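Long-range contacts in DNA polymerase III, gamma subunit-related protein (PDB 2GNO), which is of unknown precise role but resembles bacterial clamp-loader subunits and probably binds DNA in connection with replication: residues Glu158-Leu162 with Tyr207-Arg211; Lys198-Lys202 with Leu243-Arg247; Leu248-Ile252 with Leu287-Leu291. All coordinates share one frame. Numbering follows the deposited sequence.

Overall arrangement
The three contacts illustrate how a mainly helical half of a clamp-loader-like protein is tied together, beside an AAA+ domain whose parallel sheet has strand order 2-3-4-1-5. Along the chain, contacts 1 and 2 interlock, since 198-202 falls between the two segments of contact 1; contact 3 opens only after both have closed. Their centres lie 12 Å (1 and 2), 14 Å (1 and 3) and 11 Å (2 and 3) apart. Helix 239-254 serves contacts 2 and 3 with consecutive segments, and C210 of helix 203-219 packs against V199, R247, L248 and I251. The lid, a connecting turn and the C-terminal helices thus form one continuous body.

Contact 1 (Glu158-Leu162 with Tyr207-Arg211); sequences ELPLL and YLACR
Y207, on helix 203-219, dominates this contact, giving 105 Å² of the 319 Å² buried, and the loop residues L159 and L161 are built around it. The segment 207-211 is regular helix, with R211 N bonded to Y207 O at 2.9 Å. Opposite it, L159 is extended (phi/psi -130/76), P160 to L162 then take helical angles, and L162 N returns to L159 O at 3.2 Å. In register, the CA atoms of L161 and Y207 are 8.3 Å apart, those of L159 and L208 8.7 Å. With chi1 t, Y207 reaches across so that L161 N donates a hydrogen bond to its OH (3.2 Å, 167°); the hydroxyl is also hydrogen-bonded to E255. L161 (t, p) covers one ring face: its CD2 sits 3.6 Å from the ring centroid, 17° off the normal, a CH-pi contact, and its CB is 3.4 Å from Y207 CZ. The example is one of loop-to-helix packing in an AAA+-related fold: a tyrosine of helix 203-219 is gripped by the loop of the AAA+ lid that joins helices 155-158 and 166-189. The CA-CB bond of L159 points sideways, yet its m, t rotamer brings CD2 to 4.0 Å from Y207 CE2 and 3.7 Å from L208 CD2. The same methyl lies over a face of the R211 guanidinium, 3.5 Å from NE. Beyond it E158 OE2 stands 4.4 Å from R211 NH2, too far for a salt bridge; the oxygen also lies well out of the guanidinium plane, so no N-H points at it.

Contact 2 (Lys198-Lys202 with Leu243-Arg247); sequences KVLSK and LLIQR
At the heart of this contact three leucines and a valine join a type I beta turn, K198 to S201, to one side of helix 239-254. The turn lies between helices 192-195 and 203-219 and packs on the helix of the C-terminal region, an example of a connecting loop docked by apolar side chains and then secured through one backbone carbonyl, that of S201. V199 (m) brings CG2 to 3.8 Å from L244 CD1, while L200 (m, t) extends CD2 to 3.8 Å from L243 CD2 and 4.2 Å from L244 CB. Both helix leucines are t, p rotamers. The L200 and L244 CA atoms, 6.8 Å apart, set the register, and 284 Å² is buried in all. I236 adds to this patch by touching both V199 and L244. The turn itself has central angles of -60/-23 at V199 and -101/5 at L200; it is closed by S201 N to K198 O at 3.0 Å and braced by S201 OG to the same oxygen at 3.2 Å. From S201 (-70/157) the chain is extended. One helical turn beyond L243, whose O accepts from R247 N at 3.0 Å, R247 points toward the loop and forms the polar edge. With rotamers m, t, p along its first three torsions, it carries its guanidinium to the carbonyls of V199 and S201. R247 NH1 donates to S201 O at 3.0 Å (152°), near the guanidinium plane; V199 O, although only 2.8 Å from R247 NH1, lies over the guanidinium face at an angle too poor for a hydrogen bond.

Contact 3 (Leu248-Ile252 with Leu287-Leu291); sequences LTRII and LMNIL
Two nearly parallel helices pack side by side here, in a fully buried, apolar contact within the C-terminal helical domain, where helix 239-254 meets helix 283-298. The axes of the short segments run in the same direction at 16° and approach to 10.6 Å; both are regular, with I252 N to L248 O at 2.7 Å and L291 N to L287 O at 3.1 Å. The CA atoms of T249 and I290, 6.7 Å apart, fix the register. I290, with chi1 p and chi2 t, is the central residue: its CD1 lies 3.9 Å from L248 CB and 3.5 Å from T249 OG1, and I252 CD1 is 3.8 Å from I290 CB and 3.5 Å from I290 O. Since I290 also touches I245, it fills a hole bounded by residues spaced i, i+3, i+4 and i+7, the knobs-into-holes pattern seen where helices cross at shallow angles. T249 can line this apolar hole because its hydroxyl is hydrogen-bonded to I245 O, one turn back on its own helix. L248 (m, t) adds further apolar contacts, sending CD1 to 3.9 Å from L287 CD1 and 4.2 Å from L291 CD2. Helix 261-274, intervening in sequence, packs against T249 through I273 and against I290 through L270, while L214 of helix 203-219 touches both L248 and L291.

Contact 1 (Glu158-Leu162 with Tyr207-Arg211)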
ATOM      1  N   GLU A 158      -3.959 -18.940   4.730  1.00 39.12           N
ATOM      2  CA  GLU A 158      -2.595 -18.909   5.274  1.00 37.54           C
ATOM      3  C   GLU A 158      -1.895 -17.546   5.094  1.00 37.62           C
ATOM      4  O   GLU A 158      -0.863 -17.279   5.715  1.00 35.88           O
ATOM      5  CB  GLU A 158      -1.832 -20.046   4.576  1.00 38.29           C
ATOM      6  CG  GLU A 158      -0.435 -20.367   5.051  1.00 46.88           C
ATOM      7  CD  GLU A 158       0.074 -21.730   4.524  1.00 57.22           C
ATOM      8  OE1 GLU A 158      -0.717 -22.705   4.418  1.00 55.95           O
ATOM      9  OE2 GLU A 158       1.288 -21.851   4.262  1.00 60.22           O
ATOM     10  N   LEU A 159      -2.467 -16.666   4.268  1.00 37.12           N
ATOM     11  CA  LEU A 159      -1.913 -15.341   3.985  1.00 33.60           C
ATOM     12  C   LEU A 159      -3.013 -14.291   4.160  1.00 34.41           C
ATOM     13  O   LEU A 159      -3.534 -13.774   3.173  1.00 35.82           O
ATOM     14  CB  LEU A 159      -1.378 -15.357   2.564  1.00 34.21           C
ATOM     15  CG  LEU A 159      -0.267 -16.368   2.282  1.00 35.87           C
ATOM     16  CD1 LEU A 159       0.037 -16.376   0.794  1.00 43.75           C
ATOM     17  CD2 LEU A 159       0.980 -16.086   3.104  1.00 41.14           C
ATOM     18  N   PRO A 160      -3.367 -13.955   5.415  1.00 35.51           N
ATOM     19  CA  PRO A 160      -4.433 -12.988   5.682  1.00 37.70           C
ATOM     20  C   PRO A 160      -4.333 -11.593   5.044  1.00 40.42           C
ATOM     21  O   PRO A 160      -5.373 -10.956   4.873  1.00 41.59           O
ATOM     22  CB  PRO A 160      -4.412 -12.869   7.206  1.00 37.75           C
ATOM     23  CG  PRO A 160      -3.851 -14.137   7.667  1.00 33.40           C
ATOM     24  CD  PRO A 160      -2.786 -14.434   6.684  1.00 37.07           C
ATOM     25  N   LEU A 161      -3.128 -11.117   4.704  1.00 41.88           N
ATOM     26  CA  LEU A 161      -2.981  -9.791   4.066  1.00 43.69           C
ATOM     27  C   LEU A 161      -3.660  -9.663   2.705  1.00 43.94           C
ATOM     28  O   LEU A 161      -4.070  -8.554   2.339  1.00 44.98           O
ATOM     29  CB  LEU A 161      -1.500  -9.414   3.865  1.00 43.98           C
ATOM     30  CG  LEU A 161      -1.100  -8.113   3.104  1.00 46.14           C
ATOM     31  CD1 LEU A 161      -1.673  -6.828   3.725  1.00 47.72           C
ATOM     32  CD2 LEU A 161       0.404  -7.990   3.017  1.00 47.14           C
ATOM     33  N   LEU A 162      -3.793 -10.777   1.983  1.00 42.02           N
ATOM     34  CA  LEU A 162      -4.363 -10.769   0.639  1.00 41.45           C
ATOM     35  C   LEU A 162      -5.774 -10.219   0.562  1.00 43.30           C
ATOM     36  O   LEU A 162      -6.119  -9.563  -0.408  1.00 43.00           O
ATOM     37  CB  LEU A 162      -4.281 -12.145  -0.024  1.00 39.07           C
ATOM     38  CG  LEU A 162      -2.935 -12.870  -0.045  1.00 35.96           C
ATOM     39  CD1 LEU A 162      -3.023 -14.074  -0.976  1.00 37.92           C
ATOM     40  CD2 LEU A 162      -1.805 -11.989  -0.453  1.00 37.82           C
ATOM     41  N   TYR A 207       6.163  -9.232   1.908  1.00 27.98           N
ATOM     42  CA  TYR A 207       5.230  -9.811   2.878  1.00 27.71           C
ATOM     43  C   TYR A 207       5.659 -11.217   3.296  1.00 28.18           C
ATOM     44  O   TYR A 207       5.696 -11.518   4.491  1.00 26.07           O
ATOM     45  CB  TYR A 207       3.812  -9.780   2.296  1.00 28.23           C
ATOM     46  CG  TYR A 207       2.771 -10.531   3.074  1.00 26.69           C
ATOM     47  CD1 TYR A 207       2.616 -10.329   4.442  1.00 29.24           C
ATOM     48  CD2 TYR A 207       1.865 -11.371   2.428  1.00 31.63           C
ATOM     49  CE1 TYR A 207       1.648 -11.016   5.160  1.00 29.82           C
ATOM     50  CE2 TYR A 207       0.882 -12.039   3.127  1.00 31.52           C
ATOM     51  CZ  TYR A 207       0.776 -11.865   4.494  1.00 27.14           C
ATOM     52  OH  TYR A 207      -0.231 -12.493   5.187  1.00 24.64           O
ATOM     53  N   LEU A 208       5.984 -12.047   2.300  1.00 27.88           N
ATOM     54  CA  LEU A 208       6.460 -13.398   2.518  1.00 28.85           C
ATOM     55  C   LEU A 208       7.798 -13.398   3.226  1.00 29.18           C
ATOM     56  O   LEU A 208       8.031 -14.247   4.089  1.00 28.69           O
ATOM     57  CB  LEU A 208       6.490 -14.212   1.200  1.00 27.41           C
ATOM     58  CG  LEU A 208       5.117 -14.404   0.521  1.00 31.00           C
ATOM     59  CD1 LEU A 208       5.207 -15.232  -0.763  1.00 28.31           C
ATOM     60  CD2 LEU A 208       4.112 -15.040   1.463  1.00 29.20           C
ATOM     61  N   ALA A 209       8.673 -12.448   2.909  1.00 28.62           N
ATOM     62  CA  ALA A 209       9.969 -12.363   3.604  1.00 27.33           C
ATOM     63  C   ALA A 209       9.736 -11.965   5.064  1.00 28.24           C
ATOM     64  O   ALA A 209      10.416 -12.481   5.954  1.00 29.45           O
ATOM     65  CB  ALA A 209      10.884 -11.379   2.918  1.00 28.87           C
ATOM     66  N   CYS A 210       8.810 -11.034   5.306  1.00 28.10           N
ATOM     67  CA  CYS A 210       8.464 -10.643   6.688  1.00 27.76           C
ATOM     68  C   CYS A 210       7.897 -11.842   7.456  1.00 28.63           C
ATOM     69  O   CYS A 210       8.283 -12.052   8.590  1.00 32.48           O
ATOM     70  CB  CYS A 210       7.546  -9.440   6.752  1.00 26.87           C
ATOM     71  SG  CYS A 210       8.472  -7.935   6.418  1.00 31.27           S
ATOM     72  N   ARG A 211       6.978 -12.584   6.840  0.50 29.25           N
ATOM     73  CA  ARG A 211       6.401 -13.783   7.457  0.50 28.04           C
ATOM     74  C   ARG A 211       7.500 -14.778   7.826  0.50 30.20           C
ATOM     75  O   ARG A 211       7.507 -15.323   8.931  0.50 29.56           O
ATOM     76  CB  ARG A 211       5.370 -14.461   6.544  0.50 28.86           C
ATOM     77  CG  ARG A 211       4.018 -13.770   6.506  0.50 30.08           C
ATOM     78  CD  ARG A 211       2.969 -14.509   5.669  0.50 30.47           C
ATOM     79  NE  ARG A 211       2.750 -15.912   6.075  0.50 34.66           N
ATOM     80  CZ  ARG A 211       3.341 -17.001   5.551  0.50 33.10           C
ATOM     81  NH1 ARG A 211       4.246 -16.935   4.575  0.50 33.20           N
ATOM     82  NH2 ARG A 211       3.031 -18.195   6.017  0.50 35.11           N
TER

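Contact 2 (Lys198-Lys202 with Leu243-Arg247)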
ATOM      1  N   LYS A 198      15.128  -8.538   1.409  1.00 33.69           N
ATOM      2  CA  LYS A 198      13.761  -8.595   0.895  1.00 31.19           C
ATOM      3  C   LYS A 198      12.673  -8.151   1.873  1.00 32.20           C
ATOM      4  O   LYS A 198      11.587  -7.835   1.436  1.00 30.03           O
ATOM      5  CB  LYS A 198      13.435 -10.018   0.446  1.00 30.85           C
ATOM      6  CG  LYS A 198      14.334 -10.588  -0.670  1.00 31.64           C
ATOM      7  CD  LYS A 198      13.920 -12.019  -0.968  1.00 28.82           C
ATOM      8  CE  LYS A 198      14.744 -12.666  -2.062  1.00 35.77           C
ATOM      9  NZ  LYS A 198      14.519 -12.017  -3.376  1.00 32.89           N
ATOM     10  N   VAL A 199      12.950  -8.101   3.179  1.00 32.15           N
ATOM     11  CA  VAL A 199      11.909  -7.732   4.159  1.00 32.01           C
ATOM     12  C   VAL A 199      11.310  -6.330   3.954  1.00 32.86           C
ATOM     13  O   VAL A 199      10.183  -6.098   4.384  1.00 31.07           O
ATOM     14  CB  VAL A 199      12.353  -7.958   5.638  1.00 30.72           C
ATOM     15  CG1 VAL A 199      12.805  -9.400   5.830  1.00 27.66           C
ATOM     16  CG2 VAL A 199      13.464  -6.999   6.050  1.00 29.49           C
ATOM     17  N   LEU A 200      12.032  -5.421   3.287  1.00 33.50           N
ATOM     18  CA  LEU A 200      11.524  -4.083   3.017  1.00 34.29           C
ATOM     19  C   LEU A 200      10.987  -3.908   1.579  1.00 34.59           C
ATOM     20  O   LEU A 200      10.582  -2.804   1.220  1.00 35.66           O
ATOM     21  CB  LEU A 200      12.591  -3.031   3.324  1.00 35.76           C
ATOM     22  CG  LEU A 200      13.168  -3.033   4.747  1.00 40.33           C
ATOM     23  CD1 LEU A 200      14.255  -1.980   4.890  1.00 43.52           C
ATOM     24  CD2 LEU A 200      12.096  -2.812   5.808  1.00 41.12           C
ATOM     25  N   SER A 201      10.942  -4.978   0.779  1.00 33.78           N
ATOM     26  CA  SER A 201      10.433  -4.895  -0.606  1.00 33.57           C
ATOM     27  C   SER A 201       8.927  -4.672  -0.638  1.00 33.48           C
ATOM     28  O   SER A 201       8.216  -4.997   0.292  1.00 32.21           O
ATOM     29  CB  SER A 201      10.718  -6.187  -1.363  1.00 33.40           C
ATOM     30  OG  SER A 201      12.098  -6.480  -1.371  1.00 40.60           O
ATOM     31  N   LYS A 202       8.428  -4.128  -1.732  1.00 33.56           N
ATOM     32  CA  LYS A 202       7.000  -3.900  -1.859  1.00 33.79           C
ATOM     33  C   LYS A 202       6.289  -5.195  -2.220  1.00 32.97           C
ATOM     34  O   LYS A 202       6.896  -6.183  -2.641  1.00 35.26           O
ATOM     35  CB  LYS A 202       6.717  -2.881  -2.957  1.00 33.60           C
ATOM     36  N   LEU A 243      10.429   1.114   9.718  1.00 32.62           N
ATOM     37  CA  LEU A 243       9.595   0.491   8.687  1.00 35.71           C
ATOM     38  C   LEU A 243       9.383  -0.995   8.963  1.00 34.16           C
ATOM     39  O   LEU A 243       8.273  -1.476   8.821  1.00 34.07           O
ATOM     40  CB  LEU A 243      10.215   0.646   7.279  1.00 37.20           C
ATOM     41  CG  LEU A 243       9.523  -0.030   6.073  1.00 47.43           C
ATOM     42  CD1 LEU A 243       8.029   0.303   5.940  1.00 52.70           C
ATOM     43  CD2 LEU A 243      10.267   0.332   4.786  1.00 54.00           C
ATOM     44  N   LEU A 244      10.446  -1.715   9.328  1.00 34.48           N
ATOM     45  CA  LEU A 244      10.331  -3.145   9.638  1.00 31.74           C
ATOM     46  C   LEU A 244       9.436  -3.316  10.864  1.00 31.26           C
ATOM     47  O   LEU A 244       8.586  -4.190  10.875  1.00 31.89           O
ATOM     48  CB  LEU A 244      11.708  -3.771   9.848  1.00 33.05           C
ATOM     49  CG  LEU A 244      11.826  -5.288  10.059  1.00 33.39           C
ATOM     50  CD1 LEU A 244      11.210  -6.115   8.939  1.00 34.47           C
ATOM     51  CD2 LEU A 244      13.272  -5.664  10.243  1.00 33.09           C
ATOM     52  N   ILE A 245       9.616  -2.482  11.882  1.00 28.98           N
ATOM     53  CA  ILE A 245       8.765  -2.542  13.092  1.00 29.48           C
ATOM     54  C   ILE A 245       7.296  -2.433  12.725  1.00 28.81           C
ATOM     55  O   ILE A 245       6.494  -3.258  13.141  1.00 31.86           O
ATOM     56  CB  ILE A 245       9.142  -1.450  14.113  1.00 27.34           C
ATOM     57  CG1 ILE A 245      10.468  -1.819  14.773  1.00 28.63           C
ATOM     58  CG2 ILE A 245       8.047  -1.295  15.218  1.00 27.52           C
ATOM     59  CD1 ILE A 245      11.070  -0.717  15.598  1.00 30.73           C
ATOM     60  N   GLN A 246       6.969  -1.426  11.928  1.00 32.24           N
ATOM     61  CA  GLN A 246       5.590  -1.210  11.478  1.00 33.60           C
ATOM     62  C   GLN A 246       5.037  -2.424  10.739  1.00 31.70           C
ATOM     63  O   GLN A 246       3.968  -2.912  11.071  1.00 32.57           O
ATOM     64  CB  GLN A 246       5.488   0.063  10.612  1.00 33.00           C
ATOM     65  CG  GLN A 246       5.772   1.362  11.361  1.00 35.96           C
ATOM     66  CD  GLN A 246       4.783   1.621  12.486  1.00 45.56           C
ATOM     67  OE1 GLN A 246       3.679   1.078  12.491  1.00 49.40           O
ATOM     68  NE2 GLN A 246       5.169   2.466  13.438  1.00 51.42           N
ATOM     69  N   ARG A 247       5.795  -2.936   9.785  1.00 31.56           N
ATOM     70  CA  ARG A 247       5.349  -4.095   9.025  1.00 34.23           C
ATOM     71  C   ARG A 247       5.177  -5.330   9.865  1.00 33.66           C
ATOM     72  O   ARG A 247       4.184  -6.021   9.712  1.00 34.97           O
ATOM     73  CB  ARG A 247       6.310  -4.434   7.911  1.00 35.62           C
ATOM     74  CG  ARG A 247       6.375  -3.377   6.919  1.00 43.45           C
ATOM     75  CD  ARG A 247       7.285  -3.716   5.817  1.00 54.41           C
ATOM     76  NE  ARG A 247       6.747  -4.809   5.025  1.00 53.41           N
ATOM     77  CZ  ARG A 247       7.189  -5.144   3.822  1.00 57.00           C
ATOM     78  NH1 ARG A 247       8.165  -4.470   3.226  1.00 46.86           N
ATOM     79  NH2 ARG A 247       6.607  -6.138   3.192  1.00 57.76           N
TER

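Contact 3 (Leu248-Ile252 with Leu287-Leu291)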
ATOM      1  N   LEU A 248       6.144  -5.612  10.741  1.00 32.81           N
ATOM      2  CA  LEU A 248       6.048  -6.793  11.587  1.00 30.61           C
ATOM      3  C   LEU A 248       4.892  -6.663  12.586  1.00 31.73           C
ATOM      4  O   LEU A 248       4.175  -7.636  12.808  1.00 29.89           O
ATOM      5  CB  LEU A 248       7.376  -7.076  12.300  1.00 31.70           C
ATOM      6  CG  LEU A 248       8.583  -7.419  11.416  1.00 33.12           C
ATOM      7  CD1 LEU A 248       9.756  -7.789  12.300  1.00 32.23           C
ATOM      8  CD2 LEU A 248       8.291  -8.559  10.456  1.00 43.23           C
ATOM      9  N   THR A 249       4.715  -5.474  13.167  1.00 30.30           N
ATOM     10  CA  THR A 249       3.628  -5.217  14.116  1.00 29.68           C
ATOM     11  C   THR A 249       2.295  -5.542  13.472  1.00 29.73           C
ATOM     12  O   THR A 249       1.462  -6.204  14.096  1.00 27.95           O
ATOM     13  CB  THR A 249       3.677  -3.771  14.625  1.00 27.18           C
ATOM     14  OG1 THR A 249       4.890  -3.591  15.346  1.00 25.75           O
ATOM     15  CG2 THR A 249       2.509  -3.465  15.557  1.00 32.90           C
ATOM     16  N   ARG A 250       2.110  -5.111  12.212  1.00 31.44           N
ATOM     17  CA  ARG A 250       0.876  -5.411  11.455  1.00 33.26           C
ATOM     18  C   ARG A 250       0.683  -6.910  11.247  1.00 33.82           C
ATOM     19  O   ARG A 250      -0.416  -7.418  11.476  1.00 36.23           O
ATOM     20  CB  ARG A 250       0.795  -4.631  10.133  1.00 34.30           C
ATOM     21  CG  ARG A 250       0.623  -3.152  10.368  1.00 39.46           C
ATOM     22  CD  ARG A 250       0.496  -2.333   9.099  1.00 47.39           C
ATOM     23  NE  ARG A 250       0.381  -0.909   9.407  1.00 49.56           N
ATOM     24  CZ  ARG A 250      -0.769  -0.279   9.636  1.00 53.22           C
ATOM     25  N   ILE A 251       1.745  -7.621  10.872  1.00 33.55           N
ATOM     26  CA  ILE A 251       1.666  -9.077  10.675  1.00 32.95           C
ATOM     27  C   ILE A 251       1.389  -9.793  12.001  1.00 33.47           C
ATOM     28  O   ILE A 251       0.512 -10.644  12.061  1.00 32.14           O
ATOM     29  CB  ILE A 251       2.934  -9.639   9.972  1.00 34.41           C
ATOM     30  CG1 ILE A 251       3.006  -9.102   8.545  1.00 30.67           C
ATOM     31  CG2 ILE A 251       2.902 -11.187   9.943  1.00 35.77           C
ATOM     32  CD1 ILE A 251       4.299  -9.387   7.840  1.00 40.80           C
ATOM     33  N   ILE A 252       2.108  -9.431  13.065  1.00 30.98           N
ATOM     34  CA  ILE A 252       1.903 -10.039  14.397  1.00 31.37           C
ATOM     35  C   ILE A 252       0.461  -9.807  14.866  1.00 31.77           C
ATOM     36  O   ILE A 252      -0.164 -10.733  15.385  1.00 31.24           O
ATOM     37  CB  ILE A 252       2.933  -9.474  15.435  1.00 31.18           C
ATOM     38  CG1 ILE A 252       4.364  -9.891  15.046  1.00 25.51           C
ATOM     39  CG2 ILE A 252       2.637  -9.969  16.816  1.00 33.97           C
ATOM     40  CD1 ILE A 252       5.442  -9.131  15.735  1.00 27.27           C
ATOM     41  N   LEU A 287      11.403  -3.538  18.767  1.00 28.97           N
ATOM     42  CA  LEU A 287      11.522  -4.750  17.941  1.00 29.51           C
ATOM     43  C   LEU A 287      11.622  -5.988  18.839  1.00 27.70           C
ATOM     44  O   LEU A 287      10.924  -6.955  18.635  1.00 32.14           O
ATOM     45  CB  LEU A 287      12.720  -4.654  16.990  1.00 29.26           C
ATOM     46  CG  LEU A 287      12.902  -5.791  15.952  1.00 34.07           C
ATOM     47  CD1 LEU A 287      11.745  -5.848  14.997  1.00 40.05           C
ATOM     48  CD2 LEU A 287      14.174  -5.574  15.174  1.00 40.65           C
HETATM   49  N   MSE A 288      12.461  -5.911  19.868  1.00 29.88           N
HETATM   50  CA  MSE A 288      12.624  -6.982  20.830  1.00 28.15           C
HETATM   51  C   MSE A 288      11.309  -7.392  21.449  1.00 27.68           C
HETATM   52  O   MSE A 288      11.004  -8.577  21.541  1.00 31.46           O
HETATM   53  CB  MSE A 288      13.529  -6.530  21.976  1.00 28.88           C
HETATM   54  CG  MSE A 288      13.846  -7.653  22.920  1.00 33.90           C
HETATM   55 SE   MSE A 288      14.990  -7.053  24.296  0.75 37.00          SE
HETATM   56  CE  MSE A 288      13.760  -5.973  25.384  1.00 39.28           C
ATOM     57  N   ASN A 289      10.535  -6.400  21.873  1.00 29.16           N
ATOM     58  CA  ASN A 289       9.249  -6.654  22.508  1.00 29.21           C
ATOM     59  C   ASN A 289       8.195  -7.265  21.581  1.00 28.71           C
ATOM     60  O   ASN A 289       7.539  -8.188  21.999  1.00 31.56           O
ATOM     61  CB  ASN A 289       8.736  -5.390  23.211  1.00 28.45           C
ATOM     62  CG  ASN A 289       9.563  -5.013  24.461  1.00 37.97           C
ATOM     63  OD1 ASN A 289       9.987  -5.869  25.245  1.00 35.73           O
ATOM     64  ND2 ASN A 289       9.702  -3.720  24.690  1.00 36.59           N
ATOM     65  N   ILE A 290       8.035  -6.767  20.352  1.00 28.11           N
ATOM     66  CA  ILE A 290       7.019  -7.331  19.433  1.00 30.97           C
ATOM     67  C   ILE A 290       7.364  -8.785  19.066  1.00 29.71           C
ATOM     68  O   ILE A 290       6.496  -9.650  19.045  1.00 30.06           O
ATOM     69  CB  ILE A 290       6.775  -6.459  18.153  1.00 30.48           C
ATOM     70  CG1 ILE A 290       7.961  -6.450  17.171  1.00 35.25           C
ATOM     71  CG2 ILE A 290       6.391  -5.029  18.546  1.00 29.96           C
ATOM     72  CD1 ILE A 290       7.700  -5.670  15.890  1.00 29.80           C
ATOM     73  N   LEU A 291       8.635  -9.029  18.783  1.00 28.78           N
ATOM     74  CA  LEU A 291       9.133 -10.356  18.436  1.00 31.63           C
ATOM     75  C   LEU A 291       8.986 -11.330  19.590  1.00 32.12           C
ATOM     76  O   LEU A 291       8.619 -12.495  19.365  1.00 33.46           O
ATOM     77  CB  LEU A 291      10.593 -10.286  17.998  1.00 31.45           C
ATOM     78  CG  LEU A 291      10.883  -9.616  16.680  1.00 35.56           C
ATOM     79  CD1 LEU A 291      12.385  -9.515  16.479  1.00 35.46           C
ATOM     80  CD2 LEU A 291      10.246 -10.378  15.518  1.00 44.45           C
TER